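Local coordinates for acetyltransferase, GNAT family (Streptococcus pneumoniae, PDB 2ATR), which probably transfers an acetyl group from acetyl-CoA to an acceptor not yet identified, as a member of the GNAT family of N-acetyltransferases, at residues 42-47 and 56-61; 70-75 and 85-90. All coordinates share one frame; numbering follows the deposited sequence.

Contact 1. Residues 42-47 and 56-61; sequences LVIYLA and LIRLVG
Residues 42-47 and 56-61 run antiparallel as the two arms of a β-hairpin, where the axes of residues 43-47 and 56-61 approach to 4.8 Å. V43 and Y45 form hydrogen-bonded pairs with L59 and I57, whereas I44-R58 and L46-L56 are non-hydrogen-bonded pairs. The straightest bond runs from L59 N to V43 O (170° at the hydrogen), nearly along the C=O axis. Beyond the strand proper, L42 N still reaches L59 O at 2.9 Å, but from above the carbonyl plane. The side chain of L42 bends over the end of the partner strand: its CB rests near the same L59 O, CG lies 3.6 Å from G61 O, CD1 settles on the carbonyl group of V60, and CD2 returns to G61 O. G61, at phi 126°, adopts a backbone conformation suited to glycine, since a CB would be pressed against the preceding carbonyl.

On the face bearing V43, Y45, I57 and L59, V43 CG1 touches both CG and CD1 of L59, while Y45 CB meets I57 CG2 at 3.7 Å. On the other face, I44 CG1 lies alongside the aliphatic part of R58, 3.8 Å from its CG. The arginine chain, CG anti to the backbone N (chi1 -173°), then bends at chi3 and carries its guanidinium away to a salt bridge with D71.

Strands 2-7 and 66-74 flank the hairpin in the sheet. Helix 83-92 packs on Y45 and I57, Y45 OH is hydrogen-bonded to N94, just past the end of that helix, and helix 12-20 packs on L56 and R58.

Contact 2. Residues 70-75 and 85-90; sequences QDLIVL and SSLMKE
L72 carries this strand-to-helix contact, its two methyls divided between consecutive helix residues. With CG anti to the backbone N (chi1 -179°), the side chain points toward the helix and divides at CG against it. CD1 meets CD1 of L87 at 3.9 Å and lies close to its CB, the two leucines crossing obliquely. CD2 touches CG of selenomethionine M88 at 3.8 Å, with SE slightly farther off, the side chains crossing at about a right angle. M88 bends at chi2 and chi3, which brings its selenium alongside the CD2 methyl. L87 points back at the strand: its CD1 also approaches the backbone O of I73 and, more loosely, CG2 of V74 at 4.3 Å. No hydrogen bond joins the two segments; side chain to side chain, the contact is apolar.

In the next shell, F114 and Y115 of helix 109-117 press on L72, F114 and F120 touch M88, and I4 lies against L87. Q70 and D71 both face R58 in a classic β-bulge, just before L72.

Strand 66-74 and helix 83-92 open the β-α-β unit that ends in strand 100-102; in GNAT relatives the loop joining them binds the pyrophosphate of acetyl-CoA, as is probable here. The axes of residues 70-74 and 85-90 approach to 9.6 Å, their N-to-C directions 147° apart, and the helix spans one sheet face from I4 on strand 2-7 past I57 on strand 52-61.

How the contacts relate
From the N terminus, strand 2-7 and two helices precede contact 1, which closes the hairpin of strands 43-49 and 52-61. The chain then enters strand 66-74 and returns through helix 83-92, so contact 2 closes a second loop only after the first is complete; the two stand in series, neither nested nor crossed. Their centres are 8 Å apart, and neighbouring strands 52-61 and 66-74 join them directly, through the R58-D71 pair and through L56 N, which probably donates to I73 O. Together they tie the antiparallel hairpin to the β-α-β unit within the GNAT domain.

Contact 1. Residues 42-47 and 56-61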
ATOM      1  N   LEU A  42      -0.365  -0.865  10.817  1.00 31.77           N
ATOM      2  CA  LEU A  42       0.719  -1.720  11.296  1.00 31.42           C
ATOM      3  C   LEU A  42       2.060  -1.031  11.011  1.00 31.03           C
ATOM      4  O   LEU A  42       2.956  -1.009  11.864  1.00 28.28           O
ATOM      5  CB  LEU A  42       0.685  -3.078  10.588  1.00 30.73           C
ATOM      6  CG  LEU A  42      -0.370  -4.105  10.995  1.00 33.23           C
ATOM      7  CD1 LEU A  42      -0.396  -5.190   9.925  1.00 30.52           C
ATOM      8  CD2 LEU A  42      -0.039  -4.723  12.388  1.00 30.00           C
ATOM      9  N   VAL A  43       2.176  -0.481   9.814  1.00 29.57           N
ATOM     10  CA  VAL A  43       3.422   0.075   9.331  1.00 29.62           C
ATOM     11  C   VAL A  43       3.171   1.057   8.197  1.00 30.18           C
ATOM     12  O   VAL A  43       2.264   0.867   7.398  1.00 26.59           O
ATOM     13  CB  VAL A  43       4.411  -1.028   8.896  1.00 31.25           C
ATOM     14  CG1 VAL A  43       4.301  -1.339   7.432  1.00 27.03           C
ATOM     15  CG2 VAL A  43       5.810  -0.665   9.267  1.00 32.61           C
ATOM     16  N   ILE A  44       3.987   2.104   8.143  1.00 20.00           N
ATOM     17  CA  ILE A  44       4.058   2.997   6.990  1.00 20.00           C
ATOM     18  C   ILE A  44       5.493   3.264   6.577  1.00 20.00           C
ATOM     19  O   ILE A  44       6.315   3.591   7.406  1.00 29.97           O
ATOM     20  CB  ILE A  44       3.337   4.318   7.278  1.00 20.00           C
ATOM     21  CG1 ILE A  44       1.862   4.080   7.562  1.00 20.00           C
ATOM     22  CG2 ILE A  44       3.514   5.285   6.135  1.00 20.00           C
ATOM     23  CD1 ILE A  44       1.224   5.173   8.334  1.00 20.00           C
ATOM     24  N   TYR A  45       5.776   3.119   5.293  1.00 27.80           N
ATOM     25  CA  TYR A  45       7.032   3.579   4.710  1.00 27.86           C
ATOM     26  C   TYR A  45       6.771   4.699   3.703  1.00 28.63           C
ATOM     27  O   TYR A  45       5.776   4.667   2.998  1.00 24.52           O
ATOM     28  CB  TYR A  45       7.774   2.421   4.029  1.00 28.33           C
ATOM     29  CG  TYR A  45       8.401   1.414   4.980  1.00 30.01           C
ATOM     30  CD1 TYR A  45       9.769   1.342   5.137  1.00 30.98           C
ATOM     31  CD2 TYR A  45       7.621   0.544   5.711  1.00 26.56           C
ATOM     32  CE1 TYR A  45      10.330   0.450   5.991  1.00 32.11           C
ATOM     33  CE2 TYR A  45       8.171  -0.348   6.565  1.00 27.73           C
ATOM     34  CZ  TYR A  45       9.529  -0.398   6.708  1.00 33.08           C
ATOM     35  OH  TYR A  45      10.083  -1.306   7.561  1.00 34.76           O
ATOM     36  N   LEU A  46       7.670   5.678   3.643  1.00 26.21           N
ATOM     37  CA  LEU A  46       7.609   6.705   2.596  1.00 27.75           C
ATOM     38  C   LEU A  46       8.760   6.548   1.630  1.00 27.76           C
ATOM     39  O   LEU A  46       9.830   6.049   2.020  1.00 29.82           O
ATOM     40  CB  LEU A  46       7.647   8.119   3.177  1.00 26.42           C
ATOM     41  CG  LEU A  46       6.574   8.391   4.214  1.00 28.64           C
ATOM     42  CD1 LEU A  46       6.737   9.829   4.700  1.00 31.64           C
ATOM     43  CD2 LEU A  46       5.168   8.160   3.583  1.00 27.14           C
ATOM     44  N   ALA A  47       8.521   6.944   0.376  1.00 26.31           N
ATOM     45  CA  ALA A  47       9.547   7.092  -0.629  1.00 26.94           C
ATOM     46  C   ALA A  47       9.867   8.584  -0.728  1.00 28.22           C
ATOM     47  O   ALA A  47       8.936   9.416  -0.812  1.00 26.34           O
ATOM     48  CB  ALA A  47       9.052   6.585  -1.966  1.00 27.50           C
ATOM     49  N   LEU A  56       4.177   6.251  -0.859  1.00 27.31           N
ATOM     50  CA  LEU A  56       3.780   5.771   0.450  1.00 27.38           C
ATOM     51  C   LEU A  56       3.307   4.302   0.321  1.00 26.20           C
ATOM     52  O   LEU A  56       2.746   3.919  -0.704  1.00 24.49           O
ATOM     53  CB  LEU A  56       2.668   6.676   1.050  1.00 27.29           C
ATOM     54  CG  LEU A  56       1.875   6.292   2.312  1.00 30.79           C
ATOM     55  CD1 LEU A  56       1.351   7.543   3.059  1.00 27.09           C
ATOM     56  CD2 LEU A  56       0.692   5.325   1.934  1.00 27.19           C
ATOM     57  N   ILE A  57       3.578   3.504   1.337  1.00 25.37           N
ATOM     58  CA  ILE A  57       2.900   2.179   1.499  1.00 25.79           C
ATOM     59  C   ILE A  57       2.355   2.147   2.907  1.00 26.36           C
ATOM     60  O   ILE A  57       2.981   2.675   3.822  1.00 26.00           O
ATOM     61  CB  ILE A  57       3.779   0.938   1.144  1.00 26.32           C
ATOM     62  CG1 ILE A  57       2.948  -0.416   1.206  1.00 21.75           C
ATOM     63  CG2 ILE A  57       5.019   0.891   2.080  1.00 23.00           C
ATOM     64  CD1 ILE A  57       3.752  -1.628   0.586  1.00 23.59           C
ATOM     65  N   ARG A  58       1.150   1.605   3.070  1.00 25.58           N
ATOM     66  CA  ARG A  58       0.514   1.505   4.353  1.00 25.89           C
ATOM     67  C   ARG A  58      -0.128   0.108   4.495  1.00 26.63           C
ATOM     68  O   ARG A  58      -0.984  -0.329   3.698  1.00 26.26           O
ATOM     69  CB  ARG A  58      -0.565   2.584   4.512  1.00 26.19           C
ATOM     70  CG  ARG A  58      -1.172   2.682   5.853  1.00 28.72           C
ATOM     71  CD  ARG A  58      -1.971   3.976   6.012  1.00 24.73           C
ATOM     72  NE  ARG A  58      -3.284   3.948   5.348  1.00 23.68           N
ATOM     73  CZ  ARG A  58      -4.402   3.422   5.838  1.00 24.56           C
ATOM     74  NH1 ARG A  58      -4.429   2.716   6.979  1.00 22.41           N
ATOM     75  NH2 ARG A  58      -5.516   3.555   5.149  1.00 25.81           N
ATOM     76  N   LEU A  59       0.315  -0.602   5.518  1.00 27.13           N
ATOM     77  CA  LEU A  59      -0.210  -1.949   5.803  1.00 26.52           C
ATOM     78  C   LEU A  59      -1.095  -1.906   7.005  1.00 24.94           C
ATOM     79  O   LEU A  59      -0.841  -1.139   7.921  1.00 26.69           O
ATOM     80  CB  LEU A  59       0.939  -2.915   6.061  1.00 25.67           C
ATOM     81  CG  LEU A  59       2.095  -3.070   5.086  1.00 27.06           C
ATOM     82  CD1 LEU A  59       2.943  -4.217   5.583  1.00 27.70           C
ATOM     83  CD2 LEU A  59       1.633  -3.327   3.696  1.00 24.86           C
ATOM     84  N   VAL A  60      -2.129  -2.754   7.010  1.00 25.89           N
ATOM     85  CA  VAL A  60      -3.124  -2.855   8.078  1.00 23.37           C
ATOM     86  C   VAL A  60      -3.424  -4.331   8.394  1.00 24.95           C
ATOM     87  O   VAL A  60      -3.062  -5.225   7.612  1.00 24.24           O
ATOM     88  CB  VAL A  60      -4.479  -2.137   7.726  1.00 24.09           C
ATOM     89  CG1 VAL A  60      -4.241  -0.608   7.496  1.00 23.03           C
ATOM     90  CG2 VAL A  60      -5.178  -2.800   6.540  1.00 21.56           C
ATOM     91  N   GLY A  61      -4.105  -4.573   9.510  1.00 24.90           N
ATOM     92  CA  GLY A  61      -4.447  -5.960   9.885  1.00 26.28           C
ATOM     93  C   GLY A  61      -3.962  -6.243  11.275  1.00 26.79           C
ATOM     94  O   GLY A  61      -3.605  -5.323  12.016  1.00 27.39           O
TER

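Contact 2. Residues 70-75 and 85-90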
ATOM      1  N   GLN A  70      -2.800  -1.905   2.273  1.00 26.37           N
ATOM      2  CA  GLN A  70      -3.964  -1.017   2.188  1.00 24.97           C
ATOM      3  C   GLN A  70      -3.757   0.144   1.191  1.00 25.33           C
ATOM      4  O   GLN A  70      -4.591   0.351   0.291  1.00 24.91           O
ATOM      5  CB  GLN A  70      -4.324  -0.538   3.581  1.00 26.84           C
ATOM      6  CG  GLN A  70      -5.458   0.505   3.662  1.00 27.28           C
ATOM      7  CD  GLN A  70      -6.754   0.029   2.985  1.00 31.06           C
ATOM      8  OE1 GLN A  70      -7.023  -1.162   2.905  1.00 33.63           O
ATOM      9  NE2 GLN A  70      -7.520   0.962   2.456  1.00 31.60           N
ATOM     10  N   ASP A  71      -2.651   0.875   1.304  1.00 24.70           N
ATOM     11  CA  ASP A  71      -2.330   1.958   0.329  1.00 26.23           C
ATOM     12  C   ASP A  71      -0.973   1.672  -0.246  1.00 26.03           C
ATOM     13  O   ASP A  71      -0.031   1.315   0.500  1.00 27.23           O
ATOM     14  CB  ASP A  71      -2.292   3.383   0.960  1.00 26.12           C
ATOM     15  CG  ASP A  71      -3.592   3.793   1.629  1.00 28.12           C
ATOM     16  OD1 ASP A  71      -4.698   3.465   1.128  1.00 27.23           O
ATOM     17  OD2 ASP A  71      -3.507   4.490   2.662  1.00 28.58           O
ATOM     18  N   LEU A  72      -0.862   1.756  -1.559  1.00 26.50           N
ATOM     19  CA  LEU A  72       0.422   1.817  -2.231  1.00 26.29           C
ATOM     20  C   LEU A  72       0.367   2.934  -3.282  1.00 27.97           C
ATOM     21  O   LEU A  72      -0.364   2.827  -4.291  1.00 26.37           O
ATOM     22  CB  LEU A  72       0.782   0.499  -2.906  1.00 26.38           C
ATOM     23  CG  LEU A  72       2.134   0.416  -3.628  1.00 26.88           C
ATOM     24  CD1 LEU A  72       3.295   0.720  -2.651  1.00 23.75           C
ATOM     25  CD2 LEU A  72       2.354  -0.954  -4.288  1.00 27.26           C
ATOM     26  N   ILE A  73       1.122   3.995  -3.047  1.00 27.48           N
ATOM     27  CA  ILE A  73       1.025   5.183  -3.903  1.00 29.55           C
ATOM     28  C   ILE A  73       2.417   5.597  -4.290  1.00 30.24           C
ATOM     29  O   ILE A  73       3.283   5.698  -3.422  1.00 30.76           O
ATOM     30  CB  ILE A  73       0.343   6.386  -3.187  1.00 29.34           C
ATOM     31  CG1 ILE A  73      -1.079   6.030  -2.777  1.00 32.73           C
ATOM     32  CG2 ILE A  73       0.328   7.623  -4.101  1.00 31.40           C
ATOM     33  CD1 ILE A  73      -1.715   7.011  -1.861  1.00 31.95           C
ATOM     34  N   VAL A  74       2.645   5.767  -5.589  1.00 30.55           N
ATOM     35  CA  VAL A  74       3.776   6.534  -6.093  1.00 30.91           C
ATOM     36  C   VAL A  74       3.195   7.689  -6.966  1.00 32.04           C
ATOM     37  O   VAL A  74       2.195   7.503  -7.702  1.00 30.97           O
ATOM     38  CB  VAL A  74       4.749   5.689  -6.910  1.00 30.16           C
ATOM     39  CG1 VAL A  74       5.966   6.543  -7.352  1.00 31.12           C
ATOM     40  CG2 VAL A  74       5.251   4.505  -6.112  1.00 32.95           C
ATOM     41  N   LEU A  75       3.766   8.889  -6.830  1.00 31.98           N
ATOM     42  CA  LEU A  75       3.424   9.977  -7.792  1.00 33.23           C
ATOM     43  C   LEU A  75       3.578   9.487  -9.204  1.00 33.85           C
ATOM     44  O   LEU A  75       4.638   8.922  -9.566  1.00 33.05           O
ATOM     45  CB  LEU A  75       4.268  11.238  -7.592  1.00 32.87           C
ATOM     46  CG  LEU A  75       4.039  11.960  -6.283  1.00 33.87           C
ATOM     47  CD1 LEU A  75       5.115  13.096  -6.090  1.00 33.05           C
ATOM     48  CD2 LEU A  75       2.573  12.513  -6.167  1.00 33.83           C
ATOM     49  N   SER A  85       8.232  -1.323  -5.896  1.00 30.90           N
ATOM     50  CA  SER A  85       8.923  -2.559  -5.436  1.00 31.61           C
ATOM     51  C   SER A  85       9.645  -2.408  -4.128  1.00 30.83           C
ATOM     52  O   SER A  85       9.577  -3.270  -3.250  1.00 29.49           O
ATOM     53  CB  SER A  85      10.011  -3.014  -6.400  1.00 31.66           C
ATOM     54  OG  SER A  85       9.451  -3.565  -7.546  1.00 40.15           O
ATOM     55  N   SER A  86      10.420  -1.329  -4.055  1.00 30.48           N
ATOM     56  CA  SER A  86      11.146  -0.974  -2.874  1.00 31.17           C
ATOM     57  C   SER A  86      10.230  -0.837  -1.695  1.00 29.60           C
ATOM     58  O   SER A  86      10.510  -1.409  -0.662  1.00 29.53           O
ATOM     59  CB  SER A  86      11.911   0.346  -3.126  1.00 31.04           C
ATOM     60  OG  SER A  86      12.795   0.120  -4.198  1.00 39.16           O
ATOM     61  N   LEU A  87       9.143  -0.070  -1.862  1.00 27.91           N
ATOM     62  CA  LEU A  87       8.139   0.140  -0.791  1.00 27.32           C
ATOM     63  C   LEU A  87       7.552  -1.221  -0.269  1.00 26.89           C
ATOM     64  O   LEU A  87       7.525  -1.486   0.942  1.00 25.95           O
ATOM     65  CB  LEU A  87       7.028   1.055  -1.284  1.00 26.86           C
ATOM     66  CG  LEU A  87       7.383   2.566  -1.385  1.00 26.06           C
ATOM     67  CD1 LEU A  87       6.188   3.297  -2.053  1.00 23.33           C
ATOM     68  CD2 LEU A  87       7.655   3.134   0.013  1.00 21.40           C
HETATM   69  N   MSE A  88       7.163  -2.052  -1.223  1.00 26.52           N
HETATM   70  CA  MSE A  88       6.634  -3.401  -0.986  1.00 28.01           C
HETATM   71  C   MSE A  88       7.654  -4.298  -0.246  1.00 28.89           C
HETATM   72  O   MSE A  88       7.345  -4.930   0.770  1.00 29.52           O
HETATM   73  CB  MSE A  88       6.186  -4.011  -2.346  1.00 26.30           C
HETATM   74  CG  MSE A  88       4.779  -3.501  -2.862  1.00 28.16           C
HETATM   75 SE   MSE A  88       3.319  -4.139  -1.968  1.00 24.72          SE
HETATM   76  CE  MSE A  88       3.331  -5.827  -2.663  1.00 29.89           C
ATOM     77  N   LYS A  89       8.880  -4.346  -0.749  1.00 30.65           N
ATOM     78  CA  LYS A  89       9.923  -5.205  -0.131  1.00 31.98           C
ATOM     79  C   LYS A  89      10.280  -4.790   1.282  1.00 31.96           C
ATOM     80  O   LYS A  89      10.337  -5.659   2.173  1.00 32.47           O
ATOM     81  CB  LYS A  89      11.153  -5.342  -1.043  1.00 33.31           C
ATOM     82  CG  LYS A  89      10.843  -6.070  -2.362  1.00 35.78           C
ATOM     83  CD  LYS A  89      12.025  -5.986  -3.372  1.00 41.08           C
ATOM     84  CE  LYS A  89      11.676  -6.582  -4.699  1.00 45.06           C
ATOM     85  NZ  LYS A  89      11.073  -7.966  -4.594  1.00 49.13           N
ATOM     86  N   GLU A  90      10.428  -3.488   1.536  1.00 31.28           N
ATOM     87  CA  GLU A  90      10.658  -3.017   2.933  1.00 32.43           C
ATOM     88  C   GLU A  90       9.493  -3.205   3.901  1.00 31.48           C
ATOM     89  O   GLU A  90       9.694  -3.654   5.050  1.00 29.73           O
ATOM     90  CB  GLU A  90      11.108  -1.562   3.009  1.00 32.55           C
ATOM     91  CG  GLU A  90      12.409  -1.263   2.244  1.00 40.53           C
ATOM     92  CD  GLU A  90      13.596  -2.113   2.724  1.00 46.31           C
ATOM     93  OE1 GLU A  90      13.708  -2.364   3.946  1.00 46.55           O
ATOM     94  OE2 GLU A  90      14.407  -2.548   1.867  1.00 49.81           O
TER